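Local atomic coordinates of thiazoline oxidase/subtilisin-like protease (Prochloron didemni, PDB entry 4H6X), a protein that matures patellamides as a subtilisin-like protease, probably cutting the precursor peptide and joining its ends into a ring by transamidation. Residues 14-19 against 255-260; 281-286 against 328-333; 201-206 against 275-280; 122-127 against 263-268. One frame throughout, in Å; residues are numbered along the deposited sequence.

Contact 1. Residues 14-19 against 255-260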
loop_
_atom_site.group_PDB
_atom_site.type_symbol
_atom_site.label_atom_id
_atom_site.label_comp_id
_atom_site.label_asym_id
_atom_site.label_seq_id
_atom_site.Cartn_x
_atom_site.Cartn_y
_atom_site.Cartn_z
ATOM N N ASP A 14 15.223 -3.473 3.515
ATOM C CA ASP A 14 16.451 -2.663 3.443
ATOM C C ASP A 14 17.407 -3.122 2.345
ATOM O O ASP A 14 17.910 -2.301 1.570
ATOM C CB ASP A 14 17.191 -2.637 4.785
ATOM C CG ASP A 14 16.554 -1.703 5.793
ATOM O OD1 ASP A 14 15.761 -0.803 5.403
ATOM O OD2 ASP A 14 16.857 -1.862 6.996
ATOM N N GLU A 15 17.642 -4.429 2.275
ATOM C CA GLU A 15 18.579 -4.982 1.308
ATOM C C GLU A 15 18.023 -4.988 -0.105
ATOM O O GLU A 15 18.779 -4.922 -1.069
ATOM C CB GLU A 15 19.037 -6.389 1.721
ATOM C CG GLU A 15 19.919 -6.408 2.967
ATOM C CD GLU A 15 21.125 -5.484 2.854
ATOM O OE1 GLU A 15 21.870 -5.581 1.852
ATOM O OE2 GLU A 15 21.333 -4.655 3.770
ATOM N N ARG A 16 16.701 -5.046 -0.227
ATOM C CA ARG A 16 16.067 -5.071 -1.540
ATOM C C ARG A 16 15.807 -3.666 -2.082
ATOM O O ARG A 16 15.539 -3.503 -3.267
ATOM C CB ARG A 16 14.774 -5.895 -1.490
ATOM C CG ARG A 16 15.019 -7.387 -1.290
ATOM C CD ARG A 16 13.743 -8.154 -0.947
ATOM N NE ARG A 16 12.794 -8.212 -2.065
ATOM C CZ ARG A 16 11.607 -8.820 -2.021
ATOM N NH1 ARG A 16 11.197 -9.429 -0.912
ATOM N NH2 ARG A 16 10.829 -8.818 -3.096
ATOM N N ILE A 17 15.869 -2.662 -1.207
ATOM C CA ILE A 17 15.585 -1.272 -1.597
ATOM C C ILE A 17 16.720 -0.339 -1.182
ATOM O O ILE A 17 16.728 0.191 -0.070
ATOM C CB ILE A 17 14.226 -0.750 -1.056
ATOM C CG1 ILE A 17 13.094 -1.722 -1.428
ATOM C CG2 ILE A 17 13.925 0.625 -1.624
ATOM C CD1 ILE A 17 11.748 -1.393 -0.806
ATOM N N PRO A 18 17.685 -0.121 -2.094
ATOM C CA PRO A 18 18.766 0.830 -1.837
ATOM C C PRO A 18 18.215 2.169 -1.344
ATOM O O PRO A 18 17.261 2.688 -1.917
ATOM C CB PRO A 18 19.421 0.980 -3.222
ATOM C CG PRO A 18 19.170 -0.335 -3.884
ATOM C CD PRO A 18 17.768 -0.690 -3.452
ATOM N N GLY A 19 18.779 2.707 -0.266
ATOM C CA GLY A 19 18.354 4.007 0.251
ATOM C C GLY A 19 17.260 3.950 1.310
ATOM O O GLY A 19 17.010 4.950 1.999
ATOM N N GLU A 255 7.478 -9.508 -4.481
ATOM C CA GLU A 255 7.545 -10.933 -4.199
ATOM C C GLU A 255 7.946 -11.195 -2.747
ATOM O O GLU A 255 8.924 -10.641 -2.256
ATOM C CB GLU A 255 8.512 -11.612 -5.173
ATOM C CG GLU A 255 8.612 -13.121 -5.026
ATOM C CD GLU A 255 9.422 -13.773 -6.136
ATOM O OE1 GLU A 255 10.350 -13.133 -6.671
ATOM O OE2 GLU A 255 9.130 -14.942 -6.468
ATOM N N GLU A 256 7.181 -12.046 -2.065
ATOM C CA GLU A 256 7.519 -12.462 -0.696
ATOM C C GLU A 256 7.624 -11.271 0.250
ATOM O O GLU A 256 8.594 -11.121 1.010
ATOM C CB GLU A 256 8.802 -13.300 -0.672
ATOM C CG GLU A 256 8.664 -14.662 -1.334
ATOM C CD GLU A 256 7.908 -15.639 -0.462
ATOM O OE1 GLU A 256 8.271 -15.768 0.728
ATOM O OE2 GLU A 256 6.951 -16.275 -0.960
ATOM N N ILE A 257 6.601 -10.427 0.185
ATOM C CA ILE A 257 6.476 -9.285 1.062
ATOM C C ILE A 257 5.773 -9.755 2.333
ATOM O O ILE A 257 4.756 -10.451 2.265
ATOM C CB ILE A 257 5.679 -8.146 0.371
ATOM C CG1 ILE A 257 6.314 -7.761 -0.983
ATOM C CG2 ILE A 257 5.478 -6.960 1.318
ATOM C CD1 ILE A 257 7.794 -7.406 -0.933
ATOM N N LEU A 258 6.341 -9.376 3.477
ATOM C CA LEU A 258 5.842 -9.734 4.802
ATOM C C LEU A 258 4.758 -8.770 5.262
ATOM O O LEU A 258 4.963 -7.555 5.290
ATOM C CB LEU A 258 6.990 -9.700 5.826
ATOM C CG LEU A 258 6.653 -10.195 7.241
ATOM C CD1 LEU A 258 6.451 -11.706 7.233
ATOM C CD2 LEU A 258 7.723 -9.793 8.256
ATOM N N GLY A 259 3.614 -9.316 5.657
ATOM C CA GLY A 259 2.567 -8.507 6.228
ATOM C C GLY A 259 1.615 -9.319 7.080
ATOM O O GLY A 259 1.721 -10.560 7.167
ATOM N N ALA A 260 0.665 -8.617 7.682
ATOM C CA ALA A 260 -0.309 -9.229 8.589
ATOM C C ALA A 260 -1.482 -9.913 7.879
ATOM O O ALA A 260 -1.827 -9.572 6.735
ATOM C CB ALA A 260 -0.818 -8.193 9.571
#
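Arg16, in the loop leading into helix 20-26, reaches the backbone of Glu255 beside a G1 beta bulge, where Glu256 and Ile257, at the start of strand 257-259, both face Leu270. Its guanidinium arrives end-on: NH1 and NH2 of Arg16 donate to a single acceptor, Glu255 O, at 2.9 and 2.8 Å. NH1 stands almost in line with the C=O bond, NH2 comes in the carbonyl plane on a lone pair, and the oxygen lies near the guanidinium plane. Because both donors share one oxygen, neither bond is straight, with N-H...O angles of 138° and 145°. A leucine in place of Arg16 would lack both donors and would probably leave Glu255 O without these two mates and the loop without its polar hold on the bulge. Glu256 O also lies at the guanidinium edge, but it accepts from Arg269 NH1 instead. Obliquely to the guanidinium, the methyl CD1 of Ile257 lies 4.0 Å from NH1 of Arg16. The bend at chi3 (68°) turns the end of the arginine toward this edge of the bulge, while its side chain touches Pro253 of strand 249-253. Farther out, Thr271 OG1 bonds Glu256 N, and Glu255 OE1 accepts from Val231 N.

Contact 2. Residues 281-286 against 328-333; sequences TGISAL and GFVNIP
Val330 and Ile332 both pack on Ile283 of helix 273-293. Backbone hydrogen bonds of Gly328 and Val330 with Leu251 tie the start of 328-333 to the edge strand 249-253. Val330, the first residue here to touch 281-286, meets CD1 of Ile283 with its CG2, tip to tip at 4.1 Å. That methyl stands anti to the backbone N of Val330 (chi1 59°); the other, CG1, lies over one face of the Phe329 ring, 3.8 Å above its plane and offset toward the rim. Asn331 then stands at the N-cap of helix 332-340, its OD1 taking Gly334 N and its ND2 bonding Thr310 O. Ile332, in the first turn of that helix, lies slantwise over Ile283, with their CD1 atoms 3.8 Å apart and Ile332 CG1 3.9 Å from Ile283 CG2. The straight chi2 of Ile283 (178°) carries its CD1 out to both partners. An alanine here would remove CD1, CG1 and CG2 and would probably open a gap between the helix and both Val330 and Ile332. Ile332 also touches Leu23 and Ile17. The result is a wholly apolar, buried junction between the long central helix of the subtilisin-like fold and the start of its C-terminal helix.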
loop_
_atom_site.group_PDB
_atom_site.type_symbol
_atom_site.label_atom_id
_atom_site.label_comp_id
_atom_site.label_asym_id
_atom_site.label_seq_id
_atom_site.Cartn_x
_atom_site.Cartn_y
_atom_site.Cartn_z
ATOM N N THR A 281 3.591 3.428 -1.805
ATOM C CA THR A 281 2.789 4.328 -1.012
ATOM C C THR A 281 3.565 4.739 0.254
ATOM O O THR A 281 3.597 5.916 0.616
ATOM C CB THR A 281 1.412 3.703 -0.674
ATOM O OG1 THR A 281 0.592 3.699 -1.855
ATOM C CG2 THR A 281 0.707 4.488 0.414
ATOM N N GLY A 282 4.199 3.777 0.910
ATOM C CA GLY A 282 5.001 4.070 2.111
ATOM C C GLY A 282 6.191 4.975 1.799
ATOM O O GLY A 282 6.463 5.937 2.519
ATOM N N ILE A 283 6.901 4.661 0.721
ATOM C CA ILE A 283 8.074 5.452 0.318
ATOM C C ILE A 283 7.633 6.883 0.010
ATOM O O ILE A 283 8.218 7.848 0.513
ATOM C CB ILE A 283 8.839 4.792 -0.864
ATOM C CG1 ILE A 283 9.469 3.466 -0.381
ATOM C CG2 ILE A 283 9.897 5.744 -1.426
ATOM C CD1 ILE A 283 10.205 2.675 -1.433
ATOM N N SER A 284 6.572 7.000 -0.788
ATOM C CA SER A 284 6.004 8.298 -1.134
ATOM C C SER A 284 5.621 9.092 0.100
ATOM O O SER A 284 5.878 10.292 0.170
ATOM C CB SER A 284 4.796 8.129 -2.066
ATOM O OG SER A 284 5.190 7.526 -3.288
ATOM N N ALA A 285 5.017 8.430 1.082
ATOM C CA ALA A 285 4.656 9.102 2.339
ATOM C C ALA A 285 5.886 9.547 3.155
ATOM O O ALA A 285 5.890 10.624 3.763
ATOM C CB ALA A 285 3.771 8.202 3.184
ATOM N N LEU A 286 6.913 8.706 3.191
ATOM C CA LEU A 286 8.175 9.108 3.815
ATOM C C LEU A 286 8.767 10.367 3.143
ATOM O O LEU A 286 9.240 11.287 3.825
ATOM C CB LEU A 286 9.182 7.950 3.784
ATOM C CG LEU A 286 8.952 6.699 4.656
ATOM C CD1 LEU A 286 10.155 5.772 4.558
ATOM C CD2 LEU A 286 8.671 7.018 6.119
ATOM N N GLY A 328 11.217 1.884 -14.577
ATOM C CA GLY A 328 12.392 1.325 -13.902
ATOM C C GLY A 328 12.107 0.934 -12.465
ATOM O O GLY A 328 10.964 1.035 -11.993
ATOM N N PHE A 329 13.152 0.503 -11.765
ATOM C CA PHE A 329 13.052 0.109 -10.359
ATOM C C PHE A 329 13.234 1.326 -9.454
ATOM O O PHE A 329 14.056 2.198 -9.745
ATOM C CB PHE A 329 14.101 -0.969 -10.044
ATOM C CG PHE A 329 14.021 -1.509 -8.641
ATOM C CD1 PHE A 329 13.098 -2.503 -8.313
ATOM C CD2 PHE A 329 14.859 -1.025 -7.649
ATOM C CE1 PHE A 329 13.025 -3.001 -7.019
ATOM C CE2 PHE A 329 14.785 -1.518 -6.349
ATOM C CZ PHE A 329 13.868 -2.507 -6.038
ATOM N N VAL A 330 12.477 1.371 -8.354
ATOM C CA VAL A 330 12.520 2.487 -7.401
ATOM C C VAL A 330 13.957 2.846 -7.020
ATOM O O VAL A 330 14.771 1.958 -6.722
ATOM C CB VAL A 330 11.651 2.205 -6.141
ATOM C CG1 VAL A 330 12.116 0.952 -5.411
ATOM C CG2 VAL A 330 11.620 3.400 -5.193
ATOM N N ASN A 331 14.248 4.145 -7.025
ATOM C CA ASN A 331 15.584 4.665 -6.745
ATOM C C ASN A 331 15.486 5.766 -5.708
ATOM O O ASN A 331 15.539 6.953 -6.034
ATOM C CB ASN A 331 16.231 5.175 -8.052
ATOM C CG ASN A 331 17.645 5.722 -7.863
ATOM O OD1 ASN A 331 18.239 5.605 -6.794
ATOM N ND2 ASN A 331 18.179 6.351 -8.913
ATOM N N ILE A 332 15.338 5.365 -4.448
ATOM C CA ILE A 332 15.284 6.309 -3.340
ATOM C C ILE A 332 16.457 7.315 -3.344
ATOM O O ILE A 332 16.229 8.520 -3.234
ATOM C CB ILE A 332 15.164 5.591 -1.971
ATOM C CG1 ILE A 332 13.755 4.992 -1.791
ATOM C CG2 ILE A 332 15.458 6.546 -0.828
ATOM C CD1 ILE A 332 13.599 4.190 -0.504
ATOM N N PRO A 333 17.716 6.833 -3.449
ATOM C CA PRO A 333 18.812 7.833 -3.409
ATOM C C PRO A 333 18.697 8.894 -4.517
ATOM O O PRO A 333 18.845 10.094 -4.251
ATOM C CB PRO A 333 20.080 6.971 -3.608
ATOM C CG PRO A 333 19.682 5.601 -3.150
ATOM C CD PRO A 333 18.236 5.457 -3.579
#

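Contact 3. Residues 201-206 against 275-280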
loop_
_atom_site.group_PDB
_atom_site.type_symbol
_atom_site.label_atom_id
_atom_site.label_comp_id
_atom_site.label_asym_id
_atom_site.label_seq_id
_atom_site.Cartn_x
_atom_site.Cartn_y
_atom_site.Cartn_z
ATOM N N LEU A 201 -1.726 12.391 -4.319
ATOM C CA LEU A 201 -1.160 11.273 -5.081
ATOM C C LEU A 201 -2.063 10.033 -5.016
ATOM O O LEU A 201 -2.463 9.618 -3.928
ATOM C CB LEU A 201 0.233 10.913 -4.521
ATOM C CG LEU A 201 1.020 9.779 -5.192
ATOM C CD1 LEU A 201 1.358 10.107 -6.651
ATOM C CD2 LEU A 201 2.287 9.478 -4.396
ATOM N N ILE A 202 -2.328 9.439 -6.179
ATOM C CA ILE A 202 -3.013 8.169 -6.309
ATOM C C ILE A 202 -1.979 7.089 -6.602
ATOM O O ILE A 202 -1.181 7.228 -7.536
ATOM C CB ILE A 202 -4.040 8.188 -7.474
ATOM C CG1 ILE A 202 -5.165 9.192 -7.213
ATOM C CG2 ILE A 202 -4.588 6.790 -7.746
ATOM C CD1 ILE A 202 -6.175 8.742 -6.178
ATOM N N VAL A 203 -1.987 6.028 -5.792
ATOM C CA VAL A 203 -1.112 4.863 -6.014
ATOM C C VAL A 203 -1.969 3.633 -6.266
ATOM O O VAL A 203 -2.937 3.353 -5.534
ATOM C CB VAL A 203 -0.127 4.603 -4.835
ATOM C CG1 VAL A 203 0.841 3.470 -5.175
ATOM C CG2 VAL A 203 0.675 5.857 -4.490
ATOM N N SER A 204 -1.610 2.904 -7.311
ATOM C CA SER A 204 -2.367 1.762 -7.734
ATOM C C SER A 204 -1.402 0.749 -8.355
ATOM O O SER A 204 -0.406 1.138 -8.959
ATOM C CB SER A 204 -3.444 2.220 -8.728
ATOM O OG SER A 204 -3.991 1.143 -9.441
ATOM N N PRO A 205 -1.669 -0.557 -8.165
ATOM C CA PRO A 205 -0.860 -1.602 -8.794
ATOM C C PRO A 205 -1.211 -1.727 -10.262
ATOM O O PRO A 205 -2.307 -1.362 -10.653
ATOM C CB PRO A 205 -1.292 -2.871 -8.051
ATOM C CG PRO A 205 -2.678 -2.592 -7.574
ATOM C CD PRO A 205 -2.724 -1.119 -7.294
ATOM N N THR A 206 -0.298 -2.237 -11.075
ATOM C CA THR A 206 -0.623 -2.467 -12.488
ATOM C C THR A 206 -1.557 -3.664 -12.724
ATOM O O THR A 206 -2.270 -3.697 -13.721
ATOM C CB THR A 206 0.635 -2.621 -13.360
ATOM O OG1 THR A 206 1.470 -3.644 -12.806
ATOM C CG2 THR A 206 1.394 -1.298 -13.442
ATOM N N MET A 275 1.061 -6.126 -3.825
ATOM C CA MET A 275 2.005 -6.219 -2.702
ATOM C C MET A 275 3.116 -5.172 -2.871
ATOM O O MET A 275 3.647 -4.645 -1.896
ATOM C CB MET A 275 2.619 -7.623 -2.628
ATOM C CG MET A 275 1.635 -8.746 -2.327
ATOM S SD MET A 275 0.864 -8.437 -0.738
ATOM C CE MET A 275 -0.783 -7.950 -1.259
ATOM N N ALA A 276 3.452 -4.868 -4.118
ATOM C CA ALA A 276 4.462 -3.854 -4.427
ATOM C C ALA A 276 3.934 -2.423 -4.265
ATOM O O ALA A 276 4.666 -1.556 -3.819
ATOM C CB ALA A 276 5.014 -4.067 -5.834
ATOM N N ALA A 277 2.676 -2.177 -4.631
ATOM C CA ALA A 277 2.066 -0.819 -4.490
ATOM C C ALA A 277 2.160 -0.205 -3.089
ATOM O O ALA A 277 2.541 0.951 -2.974
ATOM C CB ALA A 277 0.614 -0.807 -4.995
ATOM N N PRO A 278 1.823 -0.965 -2.017
ATOM C CA PRO A 278 1.934 -0.345 -0.691
ATOM C C PRO A 278 3.354 0.047 -0.317
ATOM O O PRO A 278 3.534 0.994 0.453
ATOM C CB PRO A 278 1.419 -1.418 0.288
ATOM C CG PRO A 278 1.187 -2.649 -0.503
ATOM C CD PRO A 278 1.193 -2.297 -1.963
ATOM N N VAL A 279 4.350 -0.676 -0.828
ATOM C CA VAL A 279 5.748 -0.299 -0.588
ATOM C C VAL A 279 5.960 1.143 -1.127
ATOM O O VAL A 279 6.530 1.989 -0.448
ATOM C CB VAL A 279 6.740 -1.320 -1.215
ATOM C CG1 VAL A 279 8.180 -0.866 -1.030
ATOM C CG2 VAL A 279 6.574 -2.713 -0.597
ATOM N N MET A 280 5.451 1.421 -2.330
ATOM C CA MET A 280 5.609 2.741 -2.970
ATOM C C MET A 280 4.768 3.813 -2.298
ATOM O O MET A 280 5.179 4.969 -2.219
ATOM C CB MET A 280 5.288 2.664 -4.470
ATOM C CG MET A 280 6.318 1.889 -5.282
ATOM S SD MET A 280 8.005 2.537 -5.081
ATOM C CE MET A 280 8.615 1.418 -3.837
#
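The long helix that crosses the central parallel sheet of the subtilisin-like fold meets strand 201-205 here, with Ala277 set against Val203 and Pro205. The axes of strand 201-205 and helix 275-280 run nearly antiparallel, at 156°, and approach to 7.2 Å. A methyl group is what lets them come so close: the CA atoms of Pro205 and Ala277 are 5.3 Å apart. Ala277 CB points at the strand and rests on the peptide joining Ser204 to Pro205, 3.9 Å from Pro205 N and 4.2 Å from Ser204 C. The proline ring lies alongside the same methyl, its CD 4.1 Å from Ala277 CB. Toward the earlier part of the strand, Val203 sends CG1, anti to its own backbone N (chi1 -175°), to within 3.8 Å of Ala277 O, and this CG1 also faces Ala277 CB at 4.3 Å. Helix 273-293 is kinked at Pro278, whose nitrogen makes no bond to the turn before. Beyond the two segments, Thr281 packs on Val203 and His172 of strand 170-173 touches Ala277, so the helix spans neighbouring strands. Pro205 also borders the probable Ser-His-Asp triad (Ser274, His109, Asp39), and Met275 packs on His109. No hydrogen bond joins strand to helix across this contact; between these two segments the fit is one of van der Waals contact, beside the probable active site, and it rests on small groups: one methyl, a proline ring and the CG1 branch of a valine.

Contact 4. Residues 122-127 against 263-268; sequences HSPVFG and CTEEPV
Apolar contact joins the two loops through Pro124 and Val125 on one side and Pro267 on the other. The two proline rings meet, CB of Pro124 lying 4.0 Å from CD of Pro267. Val125 slides past Pro267 in the opposite direction, and its CG2 reaches CB of that proline at 3.9 Å. A second kind of contact sets carbon against oxygen. Pro124 CB lies 3.5 Å from the backbone oxygen Glu265 O, while Pro124 CG is 3.5 Å from the carboxylate oxygen Glu265 OE1, so the ring, lying obliquely to the glutamate side chain, touches both its main chain and its carboxylate. A bend at chi2 (-63°) brings the glutamate's carboxylate back toward the proline, although its polar partner lies elsewhere: OE1 is hydrogen-bonded to Ser47 OG, and Pro124 also touches Ser47. Hydrogen bonds act within each segment, and none links the two. Ser123 OG accepts from Val125 N at 3.1 Å, an ST turn just where the chain presents Pro124, and the same hydroxyl is bonded to Gln120 O. Thr264 OG1 takes Glu266 N at 3.2 Å along a nearly straight path (171°), a second ST turn on the facing side. Pro124 and Val125 belong to the first turn, Glu265 to the second. Val268 is tied to helix 101-118 by the bond from His112 NE2 to its carbonyl oxygen. Two turn-stabilised loops thus pack together at the periphery of the subtilisin-like fold: the connection from helix 101-118 to strand 133-138, and the link between the antiparallel strands 257-259 and 268-270.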
loop_
_atom_site.group_PDB
_atom_site.type_symbol
_atom_site.label_atom_id
_atom_site.label_comp_id
_atom_site.label_asym_id
_atom_site.label_seq_id
_atom_site.Cartn_x
_atom_site.Cartn_y
_atom_site.Cartn_z
ATOM N N HIS A 122 9.202 -3.250 15.723
ATOM C CA HIS A 122 9.295 -4.226 16.827
ATOM C C HIS A 122 8.073 -5.138 16.946
ATOM O O HIS A 122 8.062 -6.056 17.755
ATOM C CB HIS A 122 9.622 -3.549 18.175
ATOM C CG HIS A 122 10.718 -2.532 18.085
ATOM N ND1 HIS A 122 12.015 -2.862 17.747
ATOM C CD2 HIS A 122 10.708 -1.190 18.277
ATOM C CE1 HIS A 122 12.755 -1.766 17.735
ATOM N NE2 HIS A 122 11.986 -0.740 18.053
ATOM N N SER A 123 7.060 -4.899 16.117
ATOM C CA SER A 123 5.905 -5.778 16.030
ATOM C C SER A 123 6.216 -6.869 15.004
ATOM O O SER A 123 7.296 -6.862 14.421
ATOM C CB SER A 123 4.665 -4.970 15.639
ATOM O OG SER A 123 4.556 -4.851 14.229
ATOM N N PRO A 124 5.285 -7.818 14.779
ATOM C CA PRO A 124 5.526 -8.822 13.739
ATOM C C PRO A 124 5.613 -8.219 12.325
ATOM O O PRO A 124 6.215 -8.827 11.423
ATOM C CB PRO A 124 4.305 -9.749 13.841
ATOM C CG PRO A 124 3.723 -9.489 15.188
ATOM C CD PRO A 124 4.005 -8.045 15.469
ATOM N N VAL A 125 5.018 -7.038 12.135
ATOM C CA VAL A 125 5.136 -6.338 10.845
ATOM C C VAL A 125 5.539 -4.879 11.017
ATOM O O VAL A 125 4.779 -4.056 11.524
ATOM C CB VAL A 125 3.852 -6.437 9.986
ATOM C CG1 VAL A 125 4.083 -5.807 8.612
ATOM C CG2 VAL A 125 3.423 -7.881 9.812
ATOM N N PHE A 126 6.756 -4.575 10.593
ATOM C CA PHE A 126 7.292 -3.225 10.631
ATOM C C PHE A 126 7.048 -2.605 9.244
ATOM O O PHE A 126 7.641 -3.031 8.263
ATOM C CB PHE A 126 8.783 -3.293 10.981
ATOM C CG PHE A 126 9.538 -1.994 10.822
ATOM C CD1 PHE A 126 8.923 -0.763 11.019
ATOM C CD2 PHE A 126 10.906 -2.017 10.505
ATOM C CE1 PHE A 126 9.634 0.419 10.878
ATOM C CE2 PHE A 126 11.625 -0.838 10.375
ATOM C CZ PHE A 126 10.986 0.381 10.556
ATOM N N GLY A 127 6.145 -1.633 9.177
ATOM C CA GLY A 127 5.783 -1.019 7.900
ATOM C C GLY A 127 6.784 0.034 7.440
ATOM O O GLY A 127 7.678 0.411 8.183
ATOM N N CYS A 263 -6.886 -11.949 12.408
ATOM C CA CYS A 263 -7.183 -12.850 13.538
ATOM C C CYS A 263 -5.990 -13.609 14.109
ATOM O O CYS A 263 -6.168 -14.512 14.928
ATOM C CB CYS A 263 -8.289 -13.837 13.176
ATOM S SG CYS A 263 -9.838 -13.046 12.720
ATOM N N THR A 264 -4.786 -13.252 13.681
ATOM C CA THR A 264 -3.596 -13.900 14.201
ATOM C C THR A 264 -2.395 -12.974 14.203
ATOM O O THR A 264 -2.300 -12.063 13.387
ATOM C CB THR A 264 -3.252 -15.218 13.478
ATOM O OG1 THR A 264 -2.021 -15.722 14.003
ATOM C CG2 THR A 264 -3.086 -15.013 11.968
ATOM N N GLU A 265 -1.474 -13.235 15.123
ATOM C CA GLU A 265 -0.264 -12.443 15.230
ATOM C C GLU A 265 0.807 -12.880 14.240
ATOM O O GLU A 265 1.750 -12.131 13.996
ATOM C CB GLU A 265 0.272 -12.451 16.667
ATOM C CG GLU A 265 -0.533 -11.571 17.607
ATOM C CD GLU A 265 -0.499 -10.091 17.221
ATOM O OE1 GLU A 265 0.568 -9.585 16.801
ATOM O OE2 GLU A 265 -1.543 -9.431 17.352
ATOM N N GLU A 266 0.641 -14.066 13.657
ATOM C CA GLU A 266 1.619 -14.607 12.710
ATOM C C GLU A 266 1.516 -13.931 11.335
ATOM O O GLU A 266 0.452 -13.933 10.720
ATOM C CB GLU A 266 1.451 -16.126 12.571
ATOM C CG GLU A 266 2.487 -16.830 11.700
ATOM C CD GLU A 266 2.246 -18.339 11.574
ATOM O OE1 GLU A 266 1.266 -18.863 12.159
ATOM O OE2 GLU A 266 3.043 -19.014 10.884
ATOM N N PRO A 267 2.626 -13.346 10.853
ATOM C CA PRO A 267 2.594 -12.708 9.536
ATOM C C PRO A 267 2.738 -13.711 8.399
ATOM O O PRO A 267 2.981 -14.889 8.646
ATOM C CB PRO A 267 3.787 -11.751 9.581
ATOM C CG PRO A 267 4.723 -12.344 10.579
ATOM C CD PRO A 267 3.868 -13.042 11.595
ATOM N N VAL A 268 2.572 -13.248 7.164
ATOM C CA VAL A 268 2.656 -14.117 5.994
ATOM C C VAL A 268 3.275 -13.346 4.833
ATOM O O VAL A 268 3.063 -12.141 4.700
ATOM C CB VAL A 268 1.270 -14.715 5.608
ATOM C CG1 VAL A 268 0.259 -13.633 5.209
ATOM C CG2 VAL A 268 1.408 -15.759 4.512
#

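Overall arrangement
Contacts 2 and 3 lie on successive parts of helix 273-293, their centres about 10 Å apart: contact 3 sets its early turns on strand 201-205 of the parallel sheet, and contact 2 sets the following turns against the start of helix 332-340. Contact 1 adjoins both, through Ile17 on Val279 and Pro18 on Pro333. Contact 4 touches contact 1 by way of the antiparallel pair 257-259 and 268-270, but its centre is about 22 Å from that of contact 2. Along the chain, contacts 1, 3 and 4 cross one another, and contact 2 follows all three in series. The N-terminal loop and the start of helix 332-340 are thereby packed around helix 273-293, which itself lies on the parallel sheet.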